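Local coordinates for protein gamma-glutamyl-gamma-aminobutyrate hydrolase PuuD (Escherichia coli, PDB 6VTV) that hydrolyses the gamma-glutamyl linkage of gamma-glutamyl-gamma-aminobutyrate, releasing L-glutamate in the last step from putrescine to 4-aminobutanoate, at residues 120-125 and 222-227; 131-136 and 190-195; 141-146 and 204-209; 161-166 and 179-184. All blocks are in the same frame, centred on the assembly; numbering follows the deposited sequence.

Interaction 1 (120-125 and 222-227); sequences GLQELV and GVQWHP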
loop_
_atom_site.group_PDB
_atom_site.type_symbol
_atom_site.label_atom_id
_atom_site.label_comp_id
_atom_site.label_asym_id
_atom_site.label_seq_id
_atom_site.Cartn_x
_atom_site.Cartn_y
_atom_site.Cartn_z
ATOM N N GLY B 120 8.428 2.919 -14.208
ATOM C CA GLY B 120 8.566 4.278 -13.715
ATOM C C GLY B 120 9.381 5.156 -14.646
ATOM O O GLY B 120 9.034 6.316 -14.879
ATOM N N LEU B 121 10.486 4.621 -15.174
ATOM C CA LEU B 121 11.259 5.361 -16.168
ATOM C C LEU B 121 10.395 5.704 -17.373
ATOM O O LEU B 121 10.415 6.838 -17.866
ATOM C CB LEU B 121 12.489 4.556 -16.596
ATOM C CG LEU B 121 13.266 5.066 -17.818
ATOM C CD1 LEU B 121 14.761 4.885 -17.620
ATOM C CD2 LEU B 121 12.828 4.371 -19.107
ATOM N N GLN B 122 9.629 4.727 -17.862
ATOM C CA GLN B 122 8.726 4.981 -18.978
ATOM C C GLN B 122 7.647 5.986 -18.599
ATOM O O GLN B 122 7.218 6.784 -19.440
ATOM C CB GLN B 122 8.106 3.665 -19.452
ATOM C CG GLN B 122 9.141 2.635 -19.896
ATOM C CD GLN B 122 8.561 1.242 -20.047
ATOM O OE1 GLN B 122 7.410 0.995 -19.688
ATOM N NE2 GLN B 122 9.359 0.322 -20.578
ATOM N N GLU B 123 7.203 5.971 -17.340
ATOM C CA GLU B 123 6.291 7.007 -16.870
ATOM C C GLU B 123 6.966 8.373 -16.868
ATOM O O GLU B 123 6.346 9.378 -17.233
ATOM C CB GLU B 123 5.775 6.657 -15.473
ATOM C CG GLU B 123 4.747 5.539 -15.462
ATOM C CD GLU B 123 4.486 4.995 -14.071
ATOM O OE1 GLU B 123 5.310 5.244 -13.167
ATOM O OE2 GLU B 123 3.454 4.319 -13.880
ATOM N N LEU B 124 8.240 8.426 -16.467
ATOM C CA LEU B 124 8.979 9.686 -16.482
ATOM C C LEU B 124 9.111 10.228 -17.899
ATOM O O LEU B 124 8.923 11.427 -18.140
ATOM C CB LEU B 124 10.361 9.489 -15.859
ATOM C CG LEU B 124 10.688 10.216 -14.553
ATOM C CD1 LEU B 124 12.197 10.287 -14.357
ATOM C CD2 LEU B 124 10.078 11.609 -14.540
ATOM N N VAL B 125 9.445 9.354 -18.850
ATOM C CA VAL B 125 9.637 9.784 -20.231
ATOM C C VAL B 125 8.333 10.320 -20.807
ATOM O O VAL B 125 8.312 11.367 -21.467
ATOM C CB VAL B 125 10.198 8.624 -21.074
ATOM C CG1 VAL B 125 10.161 8.967 -22.555
ATOM C CG2 VAL B 125 11.616 8.290 -20.632
ATOM N N GLY B 222 15.404 7.996 -13.317
ATOM C CA GLY B 222 14.737 6.769 -13.720
ATOM C C GLY B 222 15.726 5.801 -14.331
ATOM O O GLY B 222 16.656 6.205 -15.027
ATOM N N VAL B 223 15.529 4.516 -14.042
ATOM C CA VAL B 223 16.340 3.454 -14.622
ATOM C C VAL B 223 15.409 2.413 -15.226
ATOM O O VAL B 223 14.305 2.171 -14.726
ATOM C CB VAL B 223 17.300 2.808 -13.593
ATOM C CG1 VAL B 223 18.212 3.860 -12.980
ATOM C CG2 VAL B 223 16.525 2.075 -12.508
ATOM N N GLN B 224 15.855 1.807 -16.327
ATOM C CA GLN B 224 15.039 0.827 -17.030
ATOM C C GLN B 224 15.167 -0.572 -16.439
ATOM O O GLN B 224 14.245 -1.381 -16.590
ATOM C CB GLN B 224 15.413 0.813 -18.516
ATOM C CG GLN B 224 14.581 -0.123 -19.382
ATOM C CD GLN B 224 13.117 0.271 -19.445
ATOM O OE1 GLN B 224 12.733 1.169 -20.196
ATOM N NE2 GLN B 224 12.289 -0.406 -18.657
ATOM N N TRP B 225 16.270 -0.865 -15.759
ATOM C CA TRP B 225 16.470 -2.173 -15.154
ATOM C C TRP B 225 15.805 -2.210 -13.779
ATOM O O TRP B 225 15.061 -1.303 -13.396
ATOM C CB TRP B 225 17.960 -2.505 -15.091
ATOM C CG TRP B 225 18.791 -1.545 -14.294
ATOM C CD1 TRP B 225 19.141 -1.661 -12.980
ATOM C CD2 TRP B 225 19.404 -0.339 -14.767
ATOM N NE1 TRP B 225 19.923 -0.596 -12.602
ATOM C CE2 TRP B 225 20.100 0.230 -13.681
ATOM C CE3 TRP B 225 19.428 0.318 -16.003
ATOM C CZ2 TRP B 225 20.811 1.423 -13.792
ATOM C CZ3 TRP B 225 20.136 1.504 -16.110
ATOM C CH2 TRP B 225 20.817 2.043 -15.011
ATOM N N HIS B 226 16.069 -3.273 -13.015
ATOM C CA HIS B 226 15.418 -3.521 -11.730
ATOM C C HIS B 226 16.473 -3.562 -10.630
ATOM O O HIS B 226 16.946 -4.644 -10.247
ATOM C CB HIS B 226 14.615 -4.821 -11.762
ATOM C CG HIS B 226 13.301 -4.700 -12.467
ATOM N ND1 HIS B 226 12.094 -4.769 -11.805
ATOM C CD2 HIS B 226 13.002 -4.516 -13.775
ATOM C CE1 HIS B 226 11.108 -4.632 -12.674
ATOM N NE2 HIS B 226 11.632 -4.478 -13.876
ATOM N N PRO B 227 16.859 -2.403 -10.088
ATOM C CA PRO B 227 17.824 -2.398 -8.979
ATOM C C PRO B 227 17.232 -2.848 -7.653
ATOM O O PRO B 227 17.994 -3.094 -6.709
ATOM C CB PRO B 227 18.276 -0.935 -8.918
ATOM C CG PRO B 227 17.096 -0.167 -9.424
ATOM C CD PRO B 227 16.409 -1.044 -10.443
#
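Leu121 and Gln122 of helix 119-127, the helix that follows the predicted nucleophile Cys118, pack here on Gly222, Val223 and Gln224, where strand 220-223 runs out toward the predicted catalytic His226. All the touching residues are buried. Leu121 gives the largest share of the contact. Its CG lies anti to the backbone N, beside the carbonyl carbon, and from there the two methyls divide the contact. CD1 rests on the strand backbone, 3.5 Å from Gly222 O, and is equally near the carbonyl carbon of Val223. CD2 meets Gln224 OE1 at 3.4 Å. The backbones come closest at Gly222, whose CA is 4.5 Å from Leu121 CA. Gly222 has no side chain, and its bare CA lets the helix backbone lie this close. Leu124 CD1 adds a looser contact at 4.1 Å from Gly222 N.

The polar part is slight. Gln122 NE2 gives a weak hydrogen bond to Gln224 OE1 at 3.5 Å, with an N-H...O angle of 149°. The two amide planes are turned 56° apart. The Gln224 chain bends at chi2 (64°), which turns CD back from a fully extended path. The Gln224 side chain also touches Cys118 and His187. The loop continues to His226, whose ND1 is hydrogen-bonded to Glu228. A strand, a predicted nucleophile at its end and a helix directly after it fit the nucleophile elbow, here packed against the strand that leads to the histidine, as in class I glutamine amidotransferase-like folds.

Interaction 2 (131-136 and 190-195); sequences SLHRKL and GAKVVS
Ser131 and His133 bind the backbone of 190-193 through five hydrogen bonds. The shortest runs from His133 N to Gly190 O, 2.6 Å, and Gly190 N returns a longer one to His133 O, in the carbonyl plane and on a lone pair. At the other end Ser131 N donates to Val193 O at 3.0 Å, while Lys192 N donates to Ser131 O from above the carbonyl plane. Ser131 OG accepts from Val193 N at 3.2 Å, with a bent angle of 142°. Its chi1 of 61° sets OG between the backbone N and the carbonyl carbon.

Lys192 and Val193 thus both face Ser131, which makes a classic beta bulge at the end of a two-stranded antiparallel ribbon, 132-133 with 190-191. This small ribbon is separate from the large sheet.

The Lys192 side chain crosses the His133 ring at about a right angle. Its CG sits over one ring face, toward the rim, in a CH-pi contact 3.7 Å from the ring centroid. Ala191 O lies at the ring edge, 3.3 Å from His133 CD2. Lys192 NZ forms a salt bridge with Glu85. It also donates to a water that is hydrogen-bonded to Leu132 O and Arg134 N. Leu136 CD1 packs 3.9 Å from Gly190 N. The Leu132 side chain turns from the ribbon onto Gln122 and Val126 of helix 119-127.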
loop_
_atom_site.group_PDB
_atom_site.type_symbol
_atom_site.label_atom_id
_atom_site.label_comp_id
_atom_site.label_asym_id
_atom_site.label_seq_id
_atom_site.Cartn_x
_atom_site.Cartn_y
_atom_site.Cartn_z
ATOM N N SER B 131 8.087 9.665 -25.715
ATOM C CA SER B 131 7.317 8.559 -26.262
ATOM C C SER B 131 8.070 7.260 -26.018
ATOM O O SER B 131 9.231 7.257 -25.598
ATOM C CB SER B 131 7.042 8.750 -27.758
ATOM O OG SER B 131 8.253 8.810 -28.490
ATOM N N LEU B 132 7.400 6.143 -26.296
ATOM C CA LEU B 132 7.940 4.822 -26.017
ATOM C C LEU B 132 7.899 3.946 -27.259
ATOM O O LEU B 132 7.040 4.108 -28.130
ATOM C CB LEU B 132 7.162 4.122 -24.896
ATOM C CG LEU B 132 6.935 4.900 -23.603
ATOM C CD1 LEU B 132 6.069 4.090 -22.656
ATOM C CD2 LEU B 132 8.264 5.250 -22.955
ATOM N N HIS B 133 8.845 3.011 -27.327
ATOM C CA HIS B 133 8.743 1.881 -28.240
ATOM C C HIS B 133 7.758 0.881 -27.651
ATOM O O HIS B 133 7.946 0.418 -26.521
ATOM C CB HIS B 133 10.106 1.221 -28.446
ATOM C CG HIS B 133 11.048 2.011 -29.299
ATOM N ND1 HIS B 133 10.894 2.133 -30.663
ATOM C CD2 HIS B 133 12.170 2.701 -28.984
ATOM C CE1 HIS B 133 11.874 2.874 -31.150
ATOM N NE2 HIS B 133 12.662 3.230 -30.152
ATOM N N ARG B 134 6.708 0.547 -28.400
ATOM C CA ARG B 134 5.715 -0.381 -27.875
ATOM C C ARG B 134 6.134 -1.838 -28.021
ATOM O O ARG B 134 5.639 -2.688 -27.273
ATOM C CB ARG B 134 4.366 -0.150 -28.560
ATOM C CG ARG B 134 3.704 1.152 -28.137
ATOM C CD ARG B 134 2.696 1.647 -29.158
ATOM N NE ARG B 134 1.449 0.890 -29.115
ATOM C CZ ARG B 134 0.318 1.288 -29.689
ATOM N NH1 ARG B 134 0.277 2.438 -30.348
ATOM N NH2 ARG B 134 -0.774 0.539 -29.603
ATOM N N LYS B 135 7.037 -2.142 -28.955
ATOM C CA LYS B 135 7.523 -3.507 -29.186
ATOM C C LYS B 135 9.010 -3.413 -29.524
ATOM O O LYS B 135 9.380 -3.247 -30.690
ATOM C CB LYS B 135 6.742 -4.202 -30.296
ATOM C CG LYS B 135 5.266 -4.414 -29.998
ATOM C CD LYS B 135 5.057 -5.520 -28.979
ATOM C CE LYS B 135 5.232 -6.893 -29.602
ATOM N NZ LYS B 135 5.099 -7.975 -28.586
ATOM N N LEU B 136 9.859 -3.516 -28.497
ATOM C CA LEU B 136 11.299 -3.527 -28.731
ATOM C C LEU B 136 11.714 -4.711 -29.593
ATOM O O LEU B 136 12.671 -4.609 -30.370
ATOM C CB LEU B 136 12.051 -3.560 -27.400
ATOM C CG LEU B 136 11.940 -2.327 -26.500
ATOM C CD1 LEU B 136 12.576 -2.596 -25.144
ATOM C CD2 LEU B 136 12.570 -1.109 -27.154
ATOM N N GLY B 190 10.351 0.452 -24.276
ATOM C CA GLY B 190 11.491 1.279 -23.925
ATOM C C GLY B 190 11.320 2.684 -24.453
ATOM O O GLY B 190 10.385 2.986 -25.195
ATOM N N ALA B 191 12.252 3.547 -24.055
ATOM C CA ALA B 191 12.207 4.941 -24.469
ATOM C C ALA B 191 12.455 5.060 -25.967
ATOM O O ALA B 191 13.398 4.469 -26.503
ATOM C CB ALA B 191 13.242 5.758 -23.695
ATOM N N LYS B 192 11.596 5.818 -26.646
ATOM C CA LYS B 192 11.779 6.099 -28.063
ATOM C C LYS B 192 12.308 7.516 -28.236
ATOM O O LYS B 192 13.479 7.714 -28.575
ATOM C CB LYS B 192 10.467 5.916 -28.830
ATOM C CG LYS B 192 10.591 6.126 -30.331
ATOM C CD LYS B 192 9.433 5.485 -31.078
ATOM C CE LYS B 192 8.101 6.083 -30.653
ATOM N NZ LYS B 192 6.951 5.393 -31.303
ATOM N N VAL B 193 11.450 8.504 -28.001
ATOM C CA VAL B 193 11.840 9.907 -27.993
ATOM C C VAL B 193 11.937 10.362 -26.544
ATOM O O VAL B 193 11.023 10.119 -25.747
ATOM C CB VAL B 193 10.840 10.771 -28.779
ATOM C CG1 VAL B 193 10.972 12.235 -28.386
ATOM C CG2 VAL B 193 11.050 10.599 -30.273
ATOM N N VAL B 194 13.046 11.007 -26.198
ATOM C CA VAL B 194 13.256 11.567 -24.871
ATOM C C VAL B 194 13.189 13.083 -24.982
ATOM O O VAL B 194 13.863 13.681 -25.830
ATOM C CB VAL B 194 14.592 11.103 -24.267
ATOM C CG1 VAL B 194 14.941 11.934 -23.048
ATOM C CG2 VAL B 194 14.512 9.629 -23.899
ATOM N N SER B 195 12.365 13.698 -24.138
ATOM C CA SER B 195 12.160 15.136 -24.193
ATOM C C SER B 195 13.458 15.880 -23.878
ATOM O O SER B 195 14.329 15.359 -23.173
ATOM C CB SER B 195 11.075 15.550 -23.201
ATOM O OG SER B 195 10.815 16.941 -23.261
HETATM O O HOH W 1 5.765 2.749 -30.423
#

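Interaction 3 (141-146 and 204-209); sequences ELLEHR and SPDGLV. With MN (manganese (II) ion), chain D.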
loop_
_atom_site.group_PDB
_atom_site.type_symbol
_atom_site.label_atom_id
_atom_site.label_comp_id
_atom_site.label_asym_id
_atom_site.label_seq_id
_atom_site.Cartn_x
_atom_site.Cartn_y
_atom_site.Cartn_z
ATOM N N GLU B 141 17.477 -3.646 -34.697
ATOM C CA GLU B 141 18.768 -3.121 -34.272
ATOM C C GLU B 141 19.019 -3.272 -32.777
ATOM O O GLU B 141 20.093 -2.879 -32.307
ATOM C CB GLU B 141 18.886 -1.641 -34.654
ATOM C CG GLU B 141 17.747 -0.761 -34.140
ATOM C CD GLU B 141 16.501 -0.834 -35.004
ATOM O OE1 GLU B 141 15.481 -0.218 -34.632
ATOM O OE2 GLU B 141 16.542 -1.503 -36.058
ATOM N N LEU B 142 18.077 -3.829 -32.024
ATOM C CA LEU B 142 18.143 -3.830 -30.572
ATOM C C LEU B 142 18.383 -5.233 -30.029
ATOM O O LEU B 142 18.110 -6.240 -30.687
ATOM C CB LEU B 142 16.855 -3.256 -29.970
ATOM C CG LEU B 142 16.536 -1.810 -30.351
ATOM C CD1 LEU B 142 15.282 -1.326 -29.638
ATOM C CD2 LEU B 142 17.720 -0.909 -30.040
ATOM N N LEU B 143 18.904 -5.277 -28.805
ATOM C CA LEU B 143 19.059 -6.526 -28.081
ATOM C C LEU B 143 17.700 -7.025 -27.593
ATOM O O LEU B 143 16.684 -6.329 -27.670
ATOM C CB LEU B 143 19.999 -6.342 -26.889
ATOM C CG LEU B 143 21.350 -5.675 -27.152
ATOM C CD1 LEU B 143 21.973 -5.217 -25.843
ATOM C CD2 LEU B 143 22.282 -6.623 -27.886
ATOM N N GLU B 144 17.688 -8.249 -27.075
ATOM C CA GLU B 144 16.489 -8.793 -26.440
ATOM C C GLU B 144 16.455 -8.294 -25.003
ATOM O O GLU B 144 17.199 -8.775 -24.145
ATOM C CB GLU B 144 16.477 -10.315 -26.507
ATOM C CG GLU B 144 15.243 -10.945 -25.875
ATOM C CD GLU B 144 13.950 -10.365 -26.417
ATOM O OE1 GLU B 144 13.545 -10.747 -27.535
ATOM O OE2 GLU B 144 13.341 -9.522 -25.727
ATOM N N HIS B 145 15.593 -7.316 -24.736
ATOM C CA HIS B 145 15.510 -6.706 -23.417
ATOM C C HIS B 145 14.509 -7.395 -22.498
ATOM O O HIS B 145 14.479 -7.088 -21.302
ATOM C CB HIS B 145 15.154 -5.221 -23.551
ATOM C CG HIS B 145 16.287 -4.372 -24.041
ATOM N ND1 HIS B 145 17.221 -3.814 -23.194
ATOM C CD2 HIS B 145 16.640 -3.991 -25.292
ATOM C CE1 HIS B 145 18.098 -3.124 -23.901
ATOM N NE2 HIS B 145 17.769 -3.215 -25.177
ATOM N N ARG B 146 13.703 -8.315 -23.018
ATOM C CA ARG B 146 12.732 -9.021 -22.197
ATOM C C ARG B 146 13.378 -10.200 -21.484
ATOM O O ARG B 146 14.363 -10.778 -21.952
ATOM C CB ARG B 146 11.568 -9.526 -23.047
ATOM C CG ARG B 146 10.729 -8.437 -23.670
ATOM C CD ARG B 146 9.766 -9.016 -24.688
ATOM N NE ARG B 146 10.472 -9.719 -25.755
ATOM C CZ ARG B 146 9.874 -10.316 -26.779
ATOM N NH1 ARG B 146 8.552 -10.302 -26.878
ATOM N NH2 ARG B 146 10.599 -10.931 -27.704
ATOM N N SER B 204 22.174 1.079 -23.274
ATOM C CA SER B 204 22.629 -0.262 -23.594
ATOM C C SER B 204 23.488 -0.215 -24.859
ATOM O O SER B 204 23.460 0.772 -25.596
ATOM C CB SER B 204 21.434 -1.197 -23.778
ATOM O OG SER B 204 20.347 -0.540 -24.408
ATOM N N PRO B 205 24.278 -1.264 -25.128
ATOM C CA PRO B 205 25.161 -1.229 -26.309
ATOM C C PRO B 205 24.431 -1.081 -27.638
ATOM O O PRO B 205 25.091 -0.823 -28.653
ATOM C CB PRO B 205 25.906 -2.569 -26.236
ATOM C CG PRO B 205 25.858 -2.945 -24.802
ATOM C CD PRO B 205 24.526 -2.461 -24.305
ATOM N N ASP B 206 23.108 -1.235 -27.670
ATOM C CA ASP B 206 22.332 -1.045 -28.888
ATOM C C ASP B 206 21.795 0.375 -29.031
ATOM O O ASP B 206 21.021 0.641 -29.955
ATOM C CB ASP B 206 21.176 -2.051 -28.944
ATOM C CG ASP B 206 20.301 -2.016 -27.701
ATOM O OD1 ASP B 206 20.514 -1.141 -26.834
ATOM O OD2 ASP B 206 19.396 -2.870 -27.590
ATOM N N GLY B 207 22.181 1.285 -28.138
ATOM C CA GLY B 207 21.738 2.660 -28.197
ATOM C C GLY B 207 20.460 2.961 -27.446
ATOM O O GLY B 207 20.102 4.139 -27.317
ATOM N N LEU B 208 19.761 1.942 -26.945
ATOM C CA LEU B 208 18.517 2.167 -26.221
ATOM C C LEU B 208 18.786 2.895 -24.910
ATOM O O LEU B 208 19.689 2.526 -24.154
ATOM C CB LEU B 208 17.811 0.840 -25.942
ATOM C CG LEU B 208 16.442 0.967 -25.268
ATOM C CD1 LEU B 208 15.377 1.374 -26.279
ATOM C CD2 LEU B 208 16.052 -0.320 -24.558
ATOM N N VAL B 209 17.994 3.931 -24.642
ATOM C CA VAL B 209 18.134 4.680 -23.400
ATOM C C VAL B 209 17.660 3.809 -22.244
ATOM O O VAL B 209 16.514 3.343 -22.227
ATOM C CB VAL B 209 17.353 5.999 -23.465
ATOM C CG1 VAL B 209 17.364 6.678 -22.112
ATOM C CG2 VAL B 209 17.946 6.912 -24.529
HETATM MN MN MN D . 17.211 -3.536 -20.924
HETATM O O HOH W 2 17.268 -3.103 -18.670
#
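The first torsions of Asp206 and His145 turn the two groups toward each other: Asp206 CG is placed between its backbone N and carbonyl carbon (chi1 54°), and His145 CG anti to its carbonyl carbon (chi1 -74°). The two side chains meet tip to tip. His145 NE2 donates to the syn lone pair of Asp206 OD2 at 2.9 Å, with the oxygen tilted 17° from the ring plane. Leu143 N donates to the anti lone pair of the same oxygen at 2.7 Å. The other oxygen, OD1, is held within its own loop. It accepts from Ser204 OG at 2.5 Å and from Leu208 N, the second bond forming an Asx turn that overlaps the end of the type I turn 204-207.

Leu208 CD2 sits over one face of the His145 ring, toward its rim, in a CH-pi contact 3.6 Å from the centroid. Leu143 CD1 packs 4.1 Å from Pro205 CD.

His145 ND1 binds the manganese ion at 2.3 Å. Ser185, His161, His187, Glu210 and a water complete the site. Asp206 is therefore a second-shell residue that positions a ligand. Four donors fix its carboxylate, and its bond to NE2 leaves ND1 directed at the metal. The carboxylate may also make the imidazole a more electron-rich ligand.

Interaction 4 (161-166 and 179-184); sequences HEVQVE and SNFWVN. With MN (manganese (II) ion), chain D.
Glu162 CG sits over the indole of Trp182, the two side chains crossing at an oblique angle. It lies almost straight above the centre of the six-membered ring, 3.4 Å from the centroid and 5° off the normal, in a CH-pi contact. The carboxylate plane is nearly parallel to the ring, 16° away. On the same face of the ribbon Gln164 NE2 donates to Asn180 OD1. The modelled 2.5 Å is unusually short, so the exact length is doubtful.

Paired backbone hydrogen bonds join His161 with Val183 and Val163 with Phe181. Val165 N extends the series to Ser179 O at 2.8 Å. On the opposite face Val163 CG2 lies over the Phe181 ring, 3.4 Å from CE1, and Val165 CG2 meets the ring edge at CE2. Val163 CG1 packs 3.7 Å from Val183 CG2.

His161 also points to this second face. Its ND1 donates to Glu162 O at 2.9 Å, which fixes the ring's rotation, and NE2 binds the manganese ion at 2.3 Å, joining His145 and the other ligands of the site. A water on the metal donates to Asn184 O. The arrangement is an antiparallel strand pair at the border of the large mixed sheet, with one end built into a metal site.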
loop_
_atom_site.group_PDB
_atom_site.type_symbol
_atom_site.label_atom_id
_atom_site.label_comp_id
_atom_site.label_asym_id
_atom_site.label_seq_id
_atom_site.Cartn_x
_atom_site.Cartn_y
_atom_site.Cartn_z
ATOM N N HIS B 161 22.336 -7.458 -19.769
ATOM C CA HIS B 161 23.174 -6.718 -20.698
ATOM C C HIS B 161 23.867 -5.598 -19.935
ATOM O O HIS B 161 23.521 -5.284 -18.792
ATOM C CB HIS B 161 22.355 -6.162 -21.870
ATOM C CG HIS B 161 21.278 -5.208 -21.455
ATOM N ND1 HIS B 161 21.546 -3.938 -20.992
ATOM C CD2 HIS B 161 19.931 -5.340 -21.433
ATOM C CE1 HIS B 161 20.411 -3.329 -20.701
ATOM N NE2 HIS B 161 19.416 -4.158 -20.959
ATOM N N GLU B 162 24.857 -4.992 -20.580
ATOM C CA GLU B 162 25.572 -3.883 -19.974
ATOM C C GLU B 162 24.893 -2.559 -20.312
ATOM O O GLU B 162 24.043 -2.470 -21.200
ATOM C CB GLU B 162 27.029 -3.864 -20.436
ATOM C CG GLU B 162 27.765 -5.172 -20.229
ATOM C CD GLU B 162 29.130 -5.180 -20.887
ATOM O OE1 GLU B 162 30.126 -4.885 -20.194
ATOM O OE2 GLU B 162 29.205 -5.479 -22.097
ATOM N N VAL B 163 25.270 -1.523 -19.568
ATOM C CA VAL B 163 24.882 -0.150 -19.867
ATOM C C VAL B 163 26.107 0.731 -19.676
ATOM O O VAL B 163 26.968 0.457 -18.836
ATOM C CB VAL B 163 23.709 0.349 -18.989
ATOM C CG1 VAL B 163 22.424 -0.391 -19.328
ATOM C CG2 VAL B 163 24.041 0.192 -17.520
ATOM N N GLN B 164 26.187 1.793 -20.472
ATOM C CA GLN B 164 27.287 2.743 -20.407
ATOM C C GLN B 164 26.764 4.088 -19.924
ATOM O O GLN B 164 25.833 4.643 -20.515
ATOM C CB GLN B 164 27.967 2.894 -21.768
ATOM C CG GLN B 164 29.142 3.854 -21.764
ATOM C CD GLN B 164 30.165 3.521 -22.830
ATOM O OE1 GLN B 164 30.264 4.209 -23.845
ATOM N NE2 GLN B 164 30.932 2.461 -22.605
ATOM N N VAL B 165 27.369 4.606 -18.856
ATOM C CA VAL B 165 26.910 5.852 -18.257
ATOM C C VAL B 165 27.290 7.023 -19.153
ATOM O O VAL B 165 28.427 7.117 -19.634
ATOM C CB VAL B 165 27.501 6.020 -16.849
ATOM C CG1 VAL B 165 27.174 7.398 -16.290
ATOM C CG2 VAL B 165 26.987 4.929 -15.925
ATOM N N GLU B 166 26.335 7.920 -19.388
ATOM C CA GLU B 166 26.621 9.178 -20.065
ATOM C C GLU B 166 27.133 10.181 -19.039
ATOM O O GLU B 166 26.456 10.461 -18.045
ATOM C CB GLU B 166 25.375 9.708 -20.771
ATOM C CG GLU B 166 25.628 10.946 -21.618
ATOM C CD GLU B 166 24.496 11.236 -22.585
ATOM O OE1 GLU B 166 24.134 10.333 -23.366
ATOM O OE2 GLU B 166 23.970 12.370 -22.564
ATOM N N SER B 179 31.770 3.553 -15.203
ATOM C CA SER B 179 31.103 4.077 -16.386
ATOM C C SER B 179 30.389 2.988 -17.176
ATOM O O SER B 179 29.698 3.298 -18.153
ATOM C CB SER B 179 32.112 4.787 -17.298
ATOM O OG SER B 179 33.198 3.937 -17.612
ATOM N N ASN B 180 30.602 1.750 -16.787
ATOM C CA ASN B 180 30.024 0.636 -17.463
ATOM C C ASN B 180 29.744 -0.467 -16.472
ATOM O O ASN B 180 30.598 -0.746 -15.685
ATOM C CB ASN B 180 31.076 0.164 -18.411
ATOM C CG ASN B 180 30.592 0.076 -19.786
ATOM O OD1 ASN B 180 30.911 0.884 -20.615
ATOM N ND2 ASN B 180 29.825 -0.916 -20.048
ATOM N N PHE B 181 28.601 -1.138 -16.540
ATOM C CA PHE B 181 28.277 -2.201 -15.597
ATOM C C PHE B 181 27.120 -3.023 -16.143
ATOM O O PHE B 181 26.452 -2.639 -17.106
ATOM C CB PHE B 181 27.940 -1.640 -14.213
ATOM C CG PHE B 181 26.940 -0.522 -14.236
ATOM C CD1 PHE B 181 25.584 -0.786 -14.150
ATOM C CD2 PHE B 181 27.356 0.796 -14.339
ATOM C CE1 PHE B 181 24.661 0.242 -14.166
ATOM C CE2 PHE B 181 26.437 1.827 -14.357
ATOM C CZ PHE B 181 25.087 1.551 -14.272
ATOM N N TRP B 182 26.888 -4.165 -15.498
ATOM C CA TRP B 182 25.839 -5.092 -15.895
ATOM C C TRP B 182 24.536 -4.763 -15.181
ATOM O O TRP B 182 24.534 -4.375 -14.009
ATOM C CB TRP B 182 26.249 -6.532 -15.581
ATOM C CG TRP B 182 27.318 -7.065 -16.478
ATOM C CD1 TRP B 182 28.661 -7.082 -16.234
ATOM C CD2 TRP B 182 27.135 -7.665 -17.764
ATOM N NE1 TRP B 182 29.326 -7.654 -17.290
ATOM C CE2 TRP B 182 28.412 -8.021 -18.243
ATOM C CE3 TRP B 182 26.017 -7.936 -18.558
ATOM C CZ2 TRP B 182 28.600 -8.634 -19.480
ATOM C CZ3 TRP B 182 26.206 -8.544 -19.785
ATOM C CH2 TRP B 182 27.488 -8.886 -20.235
ATOM N N VAL B 183 23.426 -4.922 -15.899
ATOM C CA VAL B 183 22.092 -4.735 -15.343
ATOM C C VAL B 183 21.205 -5.866 -15.840
ATOM O O VAL B 183 21.457 -6.463 -16.892
ATOM C CB VAL B 183 21.483 -3.367 -15.728
ATOM C CG1 VAL B 183 22.333 -2.223 -15.197
ATOM C CG2 VAL B 183 21.318 -3.260 -17.238
ATOM N N ASN B 184 20.164 -6.173 -15.068
ATOM C CA ASN B 184 19.138 -7.075 -15.560
ATOM C C ASN B 184 18.239 -6.336 -16.553
ATOM O O ASN B 184 18.354 -5.126 -16.753
ATOM C CB ASN B 184 18.327 -7.663 -14.401
ATOM C CG ASN B 184 17.805 -6.603 -13.445
ATOM O OD1 ASN B 184 17.525 -5.472 -13.841
ATOM N ND2 ASN B 184 17.668 -6.971 -12.177
HETATM MN MN MN D . 17.211 -3.536 -20.924
HETATM O O HOH W 2 17.268 -3.103 -18.670
#

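Overall arrangement
Interaction 1 lies near the centre of the chain, and interactions 2, 3 and 4 lie about 15 to 18 Å out from it. The chain passes through 120-125, 131-136, 141-146, 161-166 and 179-184, then 190-195, 204-209 and 222-227. Interaction 1 therefore encloses the other three, while interactions 2 and 3 interlock. Strands 161-165, 180-183 and 220-223 belong to the large mixed sheet; the ribbon of interaction 2 stands apart, beside helix 119-127. Interactions 3 and 4, centres 11 Å apart, share the manganese ion and a water. Asn184 OD1 also joins interaction 4 to His226 N of interaction 1, linking the metal site to the predicted active site.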